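Local coordinates for protein trans-4-hydroxy-L-proline dehydratase (Clostridioides difficile 70-100-2010, PDB 6VXC) that uses a glycyl radical to dehydrate trans-4-hydroxy-L-proline to (S)-1-pyrroline-5-carboxylate in the anaerobic degradation of hydroxyproline, at residues M387-I393 with K419-P424; V573-T577 with V688-S693; T721-Q725 with R782-Y786. All coordinates share one frame; numbering follows the deposited sequence.

Along the chain the three contacts follow one another without nesting, and in space interaction 3 lies between the other two. Interaction 1 joins the ends of helices 378-390 and 407-418, which lead into the neighbouring parallel strands 396-401 and 426-428. Interaction 3 lies about 15 Å away between centres and touches it, R782 packing on G422 and Q423. Interaction 2, centred about 11 Å from interaction 3, is tied to it by the probable hydrogen bonds I692 N to L722 O and S693 OG to N724 N. Interactions 1 and 2 do not touch. Interaction 3, which contains G785, the glycine that carries the radical in the active enzyme, is thus joined to both of the other contacts.

Interaction 1: residues M387-I393 with K419-P424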
loop_
_atom_site.group_PDB
_atom_site.type_symbol
_atom_site.label_atom_id
_atom_site.label_comp_id
_atom_site.label_asym_id
_atom_site.label_seq_id
_atom_site.Cartn_x
_atom_site.Cartn_y
_atom_site.Cartn_z
ATOM N N MET A 387 4.702 1.149 19.234
ATOM C CA MET A 387 4.376 0.044 18.330
ATOM C C MET A 387 4.621 -1.301 19.013
ATOM O O MET A 387 3.819 -2.235 18.868
ATOM C CB MET A 387 5.152 0.157 17.010
ATOM C CG MET A 387 6.631 -0.158 17.079
ATOM S SD MET A 387 7.440 -0.294 15.464
ATOM C CE MET A 387 6.684 -1.804 14.839
ATOM N N ASP A 388 5.685 -1.381 19.816
ATOM C CA ASP A 388 5.986 -2.572 20.606
ATOM C C ASP A 388 4.848 -2.881 21.578
ATOM O O ASP A 388 4.287 -3.982 21.575
ATOM C CB ASP A 388 7.304 -2.316 21.344
ATOM C CG ASP A 388 7.937 -3.551 21.956
ATOM O OD1 ASP A 388 7.531 -4.695 21.654
ATOM O OD2 ASP A 388 8.895 -3.345 22.744
ATOM N N GLU A 389 4.446 -1.889 22.375
ATOM C CA GLU A 389 3.389 -2.111 23.357
ATOM C C GLU A 389 2.053 -2.440 22.691
ATOM O O GLU A 389 1.375 -3.394 23.080
ATOM C CB GLU A 389 3.231 -0.883 24.256
ATOM C CG GLU A 389 2.080 -1.027 25.268
ATOM C CD GLU A 389 2.365 -2.077 26.340
ATOM O OE1 GLU A 389 3.531 -2.172 26.770
ATOM O OE2 GLU A 389 1.436 -2.805 26.733
ATOM N N MET A 390 1.648 -1.652 21.690
ATOM C CA MET A 390 0.283 -1.772 21.166
ATOM C C MET A 390 0.064 -3.050 20.348
ATOM O O MET A 390 -1.044 -3.602 20.358
ATOM C CB MET A 390 -0.061 -0.545 20.321
ATOM C CG MET A 390 -0.063 0.776 21.117
ATOM S SD MET A 390 -1.052 0.740 22.631
ATOM C CE MET A 390 -2.699 0.898 21.975
ATOM N N LYS A 391 1.081 -3.526 19.644
ATOM C CA LYS A 391 1.001 -4.718 18.803
ATOM C C LYS A 391 -0.278 -4.724 17.946
ATOM O O LYS A 391 -1.074 -5.661 17.961
ATOM C CB LYS A 391 1.111 -5.983 19.658
ATOM C CG LYS A 391 1.447 -7.249 18.852
ATOM C CD LYS A 391 1.556 -8.521 19.709
ATOM C CE LYS A 391 1.816 -9.739 18.823
ATOM N NZ LYS A 391 2.157 -10.989 19.571
ATOM N N LEU A 392 -0.444 -3.648 17.169
ATOM C CA LEU A 392 -1.567 -3.487 16.247
ATOM C C LEU A 392 -1.074 -3.538 14.806
ATOM O O LEU A 392 -0.019 -2.985 14.481
ATOM C CB LEU A 392 -2.294 -2.162 16.491
ATOM C CG LEU A 392 -2.937 -1.977 17.878
ATOM C CD1 LEU A 392 -3.425 -0.541 18.050
ATOM C CD2 LEU A 392 -4.062 -2.998 18.151
ATOM N N ILE A 393 -1.834 -4.213 13.937
ATOM C CA ILE A 393 -1.390 -4.353 12.548
ATOM C C ILE A 393 -1.644 -3.109 11.712
ATOM O O ILE A 393 -1.109 -3.005 10.602
ATOM C CB ILE A 393 -2.021 -5.586 11.865
ATOM C CG1 ILE A 393 -3.547 -5.522 11.864
ATOM C CG2 ILE A 393 -1.513 -6.870 12.496
ATOM C CD1 ILE A 393 -4.184 -6.727 11.173
ATOM N N LYS A 419 10.272 -10.434 17.931
ATOM C CA LYS A 419 9.097 -10.950 18.621
ATOM C C LYS A 419 8.113 -11.647 17.682
ATOM O O LYS A 419 7.178 -12.289 18.159
ATOM C CB LYS A 419 8.415 -9.822 19.391
ATOM C CG LYS A 419 9.325 -9.181 20.447
ATOM C CD LYS A 419 8.603 -8.139 21.255
ATOM C CE LYS A 419 9.559 -7.492 22.250
ATOM N NZ LYS A 419 8.867 -6.532 23.150
ATOM N N GLY A 420 8.301 -11.556 16.373
ATOM C CA GLY A 420 7.617 -12.456 15.460
ATOM C C GLY A 420 6.253 -12.037 14.956
ATOM O O GLY A 420 5.515 -12.894 14.460
ATOM N N TRP A 421 5.868 -10.766 15.078
ATOM C CA TRP A 421 4.628 -10.320 14.452
ATOM C C TRP A 421 4.867 -9.442 13.227
ATOM O O TRP A 421 3.958 -8.740 12.786
ATOM C CB TRP A 421 3.700 -9.622 15.455
ATOM C CG TRP A 421 4.216 -8.414 16.146
ATOM C CD1 TRP A 421 5.090 -8.388 17.187
ATOM C CD2 TRP A 421 3.839 -7.047 15.904
ATOM N NE1 TRP A 421 5.306 -7.095 17.595
ATOM C CE2 TRP A 421 4.553 -6.250 16.822
ATOM C CE3 TRP A 421 2.977 -6.422 14.993
ATOM C CZ2 TRP A 421 4.430 -4.857 16.864
ATOM C CZ3 TRP A 421 2.856 -5.035 15.031
ATOM C CH2 TRP A 421 3.572 -4.273 15.967
ATOM N N GLY A 422 6.058 -9.463 12.682
ATOM C CA GLY A 422 6.351 -8.884 11.382
ATOM C C GLY A 422 6.874 -7.463 11.374
ATOM O O GLY A 422 7.844 -7.171 10.685
ATOM N N GLN A 423 6.241 -6.570 12.138
ATOM C CA GLN A 423 6.680 -5.172 12.222
ATOM C C GLN A 423 7.890 -5.083 13.152
ATOM O O GLN A 423 8.020 -5.889 14.057
ATOM C CB GLN A 423 5.553 -4.255 12.749
ATOM C CG GLN A 423 4.308 -4.224 11.883
ATOM C CD GLN A 423 3.316 -3.146 12.315
ATOM O OE1 GLN A 423 3.654 -2.244 13.085
ATOM N NE2 GLN A 423 2.088 -3.227 11.793
ATOM N N PRO A 424 8.812 -4.147 12.889
ATOM C CA PRO A 424 8.870 -3.253 11.728
ATOM C C PRO A 424 9.597 -3.896 10.552
ATOM O O PRO A 424 10.459 -4.755 10.769
ATOM C CB PRO A 424 9.691 -2.067 12.246
ATOM C CG PRO A 424 10.697 -2.756 13.188
ATOM C CD PRO A 424 9.893 -3.868 13.857
HETATM O O HOH W 1 5.516 -6.115 20.338
HETATM O O HOH W 2 4.163 -12.600 18.169
HETATM O O HOH W 3 0.821 -4.575 9.414
#
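K391 lies across the indole of W421, the two side chains running past each other in opposite directions. K391 CG sits 3.8 Å from the centroid of the five-membered ring and only 10° off its normal, a CH-pi contact over the face. CG is anti to the backbone N (chi1 -163°), and the extended chain beyond it carries CE on past W421 CG. The opposite face is covered near its rim by Q423 CB, so the indole is held between a lysine and a glutamine. The benzo end of W421 approaches the end of the helix, its CZ2 lying 3.4 Å from M387 O, the carbonyl that also accepts the backbone hydrogen bond of K391 N. M387 bends at chi3 and brings CE to 3.4 Å from Q423 CB, and the same methyl touches the ring of P424, which follows a cis peptide bond.

Both segments leave a helix through a residue of positive phi, K391 after helix 378-390 and G420 after helix 407-418. They lead toward strands 396-401 and 426-428, parallel neighbours in one sheet linked through helix 407-418 in a beta-alpha-beta crossover, as in the alpha/beta barrels of glycyl radical enzymes.

At the more exposed end, K419 NZ forms a salt bridge of 2.7 Å with D388 OD1 on its syn lone pair, while R412 engages D388 OD2. One water links D388 O to W421 NE1, which probably helps to fix the rotation of the indole; a second joins K391 NZ to K419 O. Deeper in, a third water bridges I393 O and Q423 NE2. The Q423 amide is positioned chiefly by P395, whose O accepts from NE2, and W421 O is hydrogen-bonded to S787 OG in strand 787-789.

Interaction 2: residues V573-T577 with V688-S693; sequences VGIGT and VSEGIS
T577 and S689 exchange a reciprocal pair of hydrogen bonds at the tightly packed end of this contact. T577 N donates to S689 OG at 3.0 Å, and S689 N donates to T577 OG1 at 2.8 Å, neither bond quite straight. S689 chi1 of 54° puts OG between its own backbone N and carbonyl carbon, facing the first turn of helix 575-591. T577 OG1 is gripped a second time, by E695 OE2. Beside this clasp V688 CB presses on T577 OG1, and V688 CG2 meets V573 CG1 at 3.9 Å, those two valines crossing at about a right angle.

Toward G691 the fit is looser and mediated by water. I575 CG2 touches I692 CG2 at 3.9 Å, but the backbone amides of G574, I575 and G576 each donate to one of three waters. One of these waters also accepts from S689 OG and donates to G691 O and S693 O.

Thus a helix N-terminus, with G574 at the N-cap, receives a type II' beta turn, E690 to S693, whose glycine G691 has its CA about 9 Å from the side chain of C454, the probable radical cysteine of this glycyl radical enzyme.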
loop_
_atom_site.group_PDB
_atom_site.type_symbol
_atom_site.label_atom_id
_atom_site.label_comp_id
_atom_site.label_asym_id
_atom_site.label_seq_id
_atom_site.Cartn_x
_atom_site.Cartn_y
_atom_site.Cartn_z
ATOM N N VAL A 573 5.539 -9.057 -10.439
ATOM C CA VAL A 573 5.346 -10.166 -9.516
ATOM C C VAL A 573 6.018 -11.408 -10.086
ATOM O O VAL A 573 5.886 -11.710 -11.279
ATOM C CB VAL A 573 3.854 -10.449 -9.241
ATOM C CG1 VAL A 573 3.704 -11.650 -8.303
ATOM C CG2 VAL A 573 3.186 -9.245 -8.638
ATOM N N GLY A 574 6.723 -12.129 -9.217
ATOM C CA GLY A 574 7.191 -13.458 -9.537
ATOM C C GLY A 574 8.577 -13.570 -10.118
ATOM O O GLY A 574 8.849 -14.542 -10.824
ATOM N N ILE A 575 9.476 -12.633 -9.814
ATOM C CA ILE A 575 10.802 -12.664 -10.420
ATOM C C ILE A 575 11.536 -13.970 -10.071
ATOM O O ILE A 575 12.265 -14.514 -10.895
ATOM C CB ILE A 575 11.586 -11.387 -10.034
ATOM C CG1 ILE A 575 12.937 -11.300 -10.755
ATOM C CG2 ILE A 575 11.723 -11.239 -8.504
ATOM C CD1 ILE A 575 12.826 -11.211 -12.285
ATOM N N GLY A 576 11.356 -14.494 -8.856
ATOM C CA GLY A 576 11.998 -15.756 -8.507
ATOM C C GLY A 576 11.482 -16.922 -9.335
ATOM O O GLY A 576 12.258 -17.725 -9.871
ATOM N N THR A 577 10.163 -17.042 -9.432
ATOM C CA THR A 577 9.568 -18.119 -10.213
ATOM C C THR A 577 10.062 -18.071 -11.658
ATOM O O THR A 577 10.558 -19.070 -12.188
ATOM C CB THR A 577 8.038 -18.009 -10.160
ATOM O OG1 THR A 577 7.588 -18.191 -8.817
ATOM C CG2 THR A 577 7.363 -19.055 -11.063
ATOM N N VAL A 688 3.035 -18.202 -7.114
ATOM C CA VAL A 688 4.367 -17.826 -7.592
ATOM C C VAL A 688 5.143 -17.211 -6.423
ATOM O O VAL A 688 4.595 -17.020 -5.330
ATOM C CB VAL A 688 4.320 -16.885 -8.822
ATOM C CG1 VAL A 688 3.627 -17.572 -10.002
ATOM C CG2 VAL A 688 3.586 -15.563 -8.516
ATOM N N SER A 689 6.428 -16.940 -6.631
ATOM C CA SER A 689 7.257 -16.395 -5.561
ATOM C C SER A 689 6.768 -15.003 -5.167
ATOM O O SER A 689 6.204 -14.275 -5.983
ATOM C CB SER A 689 8.716 -16.317 -6.012
ATOM O OG SER A 689 8.835 -15.587 -7.233
ATOM N N GLU A 690 7.002 -14.630 -3.903
ATOM C CA GLU A 690 6.588 -13.344 -3.343
ATOM C C GLU A 690 7.738 -12.338 -3.339
ATOM O O GLU A 690 8.884 -12.684 -3.036
ATOM C CB GLU A 690 6.010 -13.519 -1.926
ATOM C CG GLU A 690 6.652 -14.618 -1.089
ATOM C CD GLU A 690 7.970 -14.259 -0.414
ATOM O OE1 GLU A 690 8.289 -13.062 -0.268
ATOM O OE2 GLU A 690 8.707 -15.204 -0.056
ATOM N N GLY A 691 7.421 -11.090 -3.677
ATOM C CA GLY A 691 8.422 -10.035 -3.759
ATOM C C GLY A 691 9.568 -10.430 -4.664
ATOM O O GLY A 691 9.366 -11.051 -5.706
ATOM N N ILE A 692 10.792 -10.096 -4.253
ATOM C CA ILE A 692 11.999 -10.580 -4.916
ATOM C C ILE A 692 12.609 -11.754 -4.151
ATOM O O ILE A 692 13.789 -12.078 -4.336
ATOM C CB ILE A 692 13.039 -9.462 -5.128
ATOM C CG1 ILE A 692 13.570 -8.944 -3.779
ATOM C CG2 ILE A 692 12.490 -8.361 -6.058
ATOM C CD1 ILE A 692 14.802 -8.076 -3.879
ATOM N N SER A 693 11.818 -12.407 -3.311
ATOM C CA SER A 693 12.290 -13.521 -2.511
ATOM C C SER A 693 12.554 -14.734 -3.402
ATOM O O SER A 693 12.050 -14.814 -4.521
ATOM C CB SER A 693 11.249 -13.900 -1.453
ATOM O OG SER A 693 10.811 -12.781 -0.695
HETATM O O HOH W 4 6.715 -11.608 -6.553
HETATM O O HOH W 5 8.885 -9.963 -8.550
HETATM O O HOH W 6 10.407 -13.591 -6.195
#

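Interaction 3: residues T721-Q725 with R782-Y786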
loop_
_atom_site.group_PDB
_atom_site.type_symbol
_atom_site.label_atom_id
_atom_site.label_comp_id
_atom_site.label_asym_id
_atom_site.label_seq_id
_atom_site.Cartn_x
_atom_site.Cartn_y
_atom_site.Cartn_z
ATOM N N THR A 721 11.610 -2.529 -3.880
ATOM C CA THR A 721 11.521 -3.979 -4.003
ATOM C C THR A 721 11.244 -4.573 -2.626
ATOM O O THR A 721 11.649 -4.008 -1.604
ATOM C CB THR A 721 12.814 -4.597 -4.539
ATOM O OG1 THR A 721 13.870 -4.343 -3.606
ATOM C CG2 THR A 721 13.177 -4.039 -5.927
ATOM N N LEU A 722 10.602 -5.739 -2.602
ATOM C CA LEU A 722 10.144 -6.345 -1.359
ATOM C C LEU A 722 10.871 -7.667 -1.120
ATOM O O LEU A 722 10.791 -8.580 -1.945
ATOM C CB LEU A 722 8.636 -6.560 -1.412
ATOM C CG LEU A 722 7.962 -6.873 -0.083
ATOM C CD1 LEU A 722 6.492 -6.468 -0.183
ATOM C CD2 LEU A 722 8.101 -8.330 0.282
ATOM N N LEU A 723 11.557 -7.786 0.011
ATOM C CA LEU A 723 12.245 -9.029 0.365
ATOM C C LEU A 723 11.758 -9.538 1.716
ATOM O O LEU A 723 11.975 -8.881 2.736
ATOM C CB LEU A 723 13.768 -8.843 0.390
ATOM C CG LEU A 723 14.577 -10.068 0.882
ATOM C CD1 LEU A 723 14.301 -11.290 0.015
ATOM C CD2 LEU A 723 16.071 -9.790 0.904
ATOM N N ASN A 724 11.139 -10.729 1.719
ATOM C CA ASN A 724 10.808 -11.483 2.926
ATOM C C ASN A 724 11.937 -12.442 3.273
ATOM O O ASN A 724 12.461 -13.137 2.401
ATOM C CB ASN A 724 9.552 -12.334 2.746
ATOM C CG ASN A 724 8.282 -11.566 2.897
ATOM O OD1 ASN A 724 7.391 -11.639 2.036
ATOM N ND2 ASN A 724 8.177 -10.816 3.971
ATOM N N GLN A 725 12.298 -12.489 4.553
ATOM C CA GLN A 725 13.170 -13.528 5.089
ATOM C C GLN A 725 12.579 -14.031 6.396
ATOM O O GLN A 725 11.825 -13.324 7.068
ATOM C CB GLN A 725 14.610 -13.034 5.292
ATOM C CG GLN A 725 15.466 -12.920 4.001
ATOM C CD GLN A 725 15.756 -14.271 3.353
ATOM O OE1 GLN A 725 16.654 -14.991 3.781
ATOM N NE2 GLN A 725 15.007 -14.610 2.307
ATOM N N ARG A 782 3.933 -12.059 9.242
ATOM C CA ARG A 782 4.280 -11.165 8.146
ATOM C C ARG A 782 3.865 -11.799 6.824
ATOM O O ARG A 782 4.226 -12.937 6.541
ATOM C CB ARG A 782 5.781 -10.868 8.133
ATOM C CG ARG A 782 6.164 -9.665 7.272
ATOM C CD ARG A 782 5.600 -8.367 7.864
ATOM N NE ARG A 782 5.935 -7.208 7.054
ATOM C CZ ARG A 782 5.667 -5.945 7.384
ATOM N NH1 ARG A 782 6.027 -4.957 6.573
ATOM N NH2 ARG A 782 5.060 -5.665 8.532
ATOM N N VAL A 783 3.107 -11.055 6.026
ATOM C CA VAL A 783 2.641 -11.533 4.727
ATOM C C VAL A 783 3.582 -10.986 3.664
ATOM O O VAL A 783 4.558 -11.641 3.319
ATOM C CB VAL A 783 1.170 -11.146 4.495
ATOM C CG1 VAL A 783 0.687 -11.669 3.163
ATOM C CG2 VAL A 783 0.322 -11.740 5.596
ATOM N N ALA A 784 3.335 -9.772 3.169
ATOM C CA ALA A 784 4.269 -9.172 2.209
ATOM C C ALA A 784 4.103 -7.655 2.262
ATOM O O ALA A 784 3.200 -7.108 1.631
ATOM C CB ALA A 784 4.052 -9.708 0.803
ATOM N N GLY A 785 4.982 -6.992 3.003
ATOM C CA GLY A 785 4.853 -5.562 3.191
ATOM C C GLY A 785 3.868 -5.140 4.251
ATOM O O GLY A 785 3.613 -3.933 4.389
ATOM N N TYR A 786 3.309 -6.091 5.001
ATOM C CA TYR A 786 2.374 -5.832 6.090
ATOM C C TYR A 786 2.209 -7.092 6.924
ATOM O O TYR A 786 2.492 -8.198 6.470
ATOM C CB TYR A 786 1.007 -5.388 5.590
ATOM C CG TYR A 786 0.214 -6.485 4.922
ATOM C CD1 TYR A 786 0.569 -6.950 3.664
ATOM C CD2 TYR A 786 -0.875 -7.073 5.558
ATOM C CE1 TYR A 786 -0.160 -7.943 3.042
ATOM C CE2 TYR A 786 -1.610 -8.074 4.948
ATOM C CZ TYR A 786 -1.240 -8.504 3.688
ATOM O OH TYR A 786 -1.953 -9.495 3.064
#
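L722 and N724 reach from the run into strand 724-726 to the loop R782-Y786, the glycyl radical loop of this enzyme family, with its RVxGY sequence joining strands 780-782 and 787-789. The loop begins at R782, whose CG passes beside the amide end of N724, the arginine chain running nearly perpendicular to that of N724. A bend at chi2 (66°) turns the arginine back beneath its own loop, where NH1 is hydrogen-bonded to Q757 and NH2 to S787. V783 directs its side chain away from N724, but its carbonyl faces the amide end of that residue, with V783 O 3.7 Å from N724 CG; that oxygen also accepts a hydrogen bond from R804.

At A784 the contact becomes apolar: its CB lies 4.2 Å from L722 CD1, which also rests 3.6 Å from A784 C. The same methyl comes equally close, 3.6 Å, to G785 N and thus lies against the peptide leading into the radical glycine. G785 carries the radical in the active enzyme but is unmodified here, and its CA is about 4 Å from the side chain of C454, the probable cysteine radical site. With positive phi (81°), it turns the chain back on itself. Y786 then closes the loop: its O accepts from V783 N at 3.0 Å, and its N stands 3.2 Å above the plane of the R782 guanidinium, toward the rim.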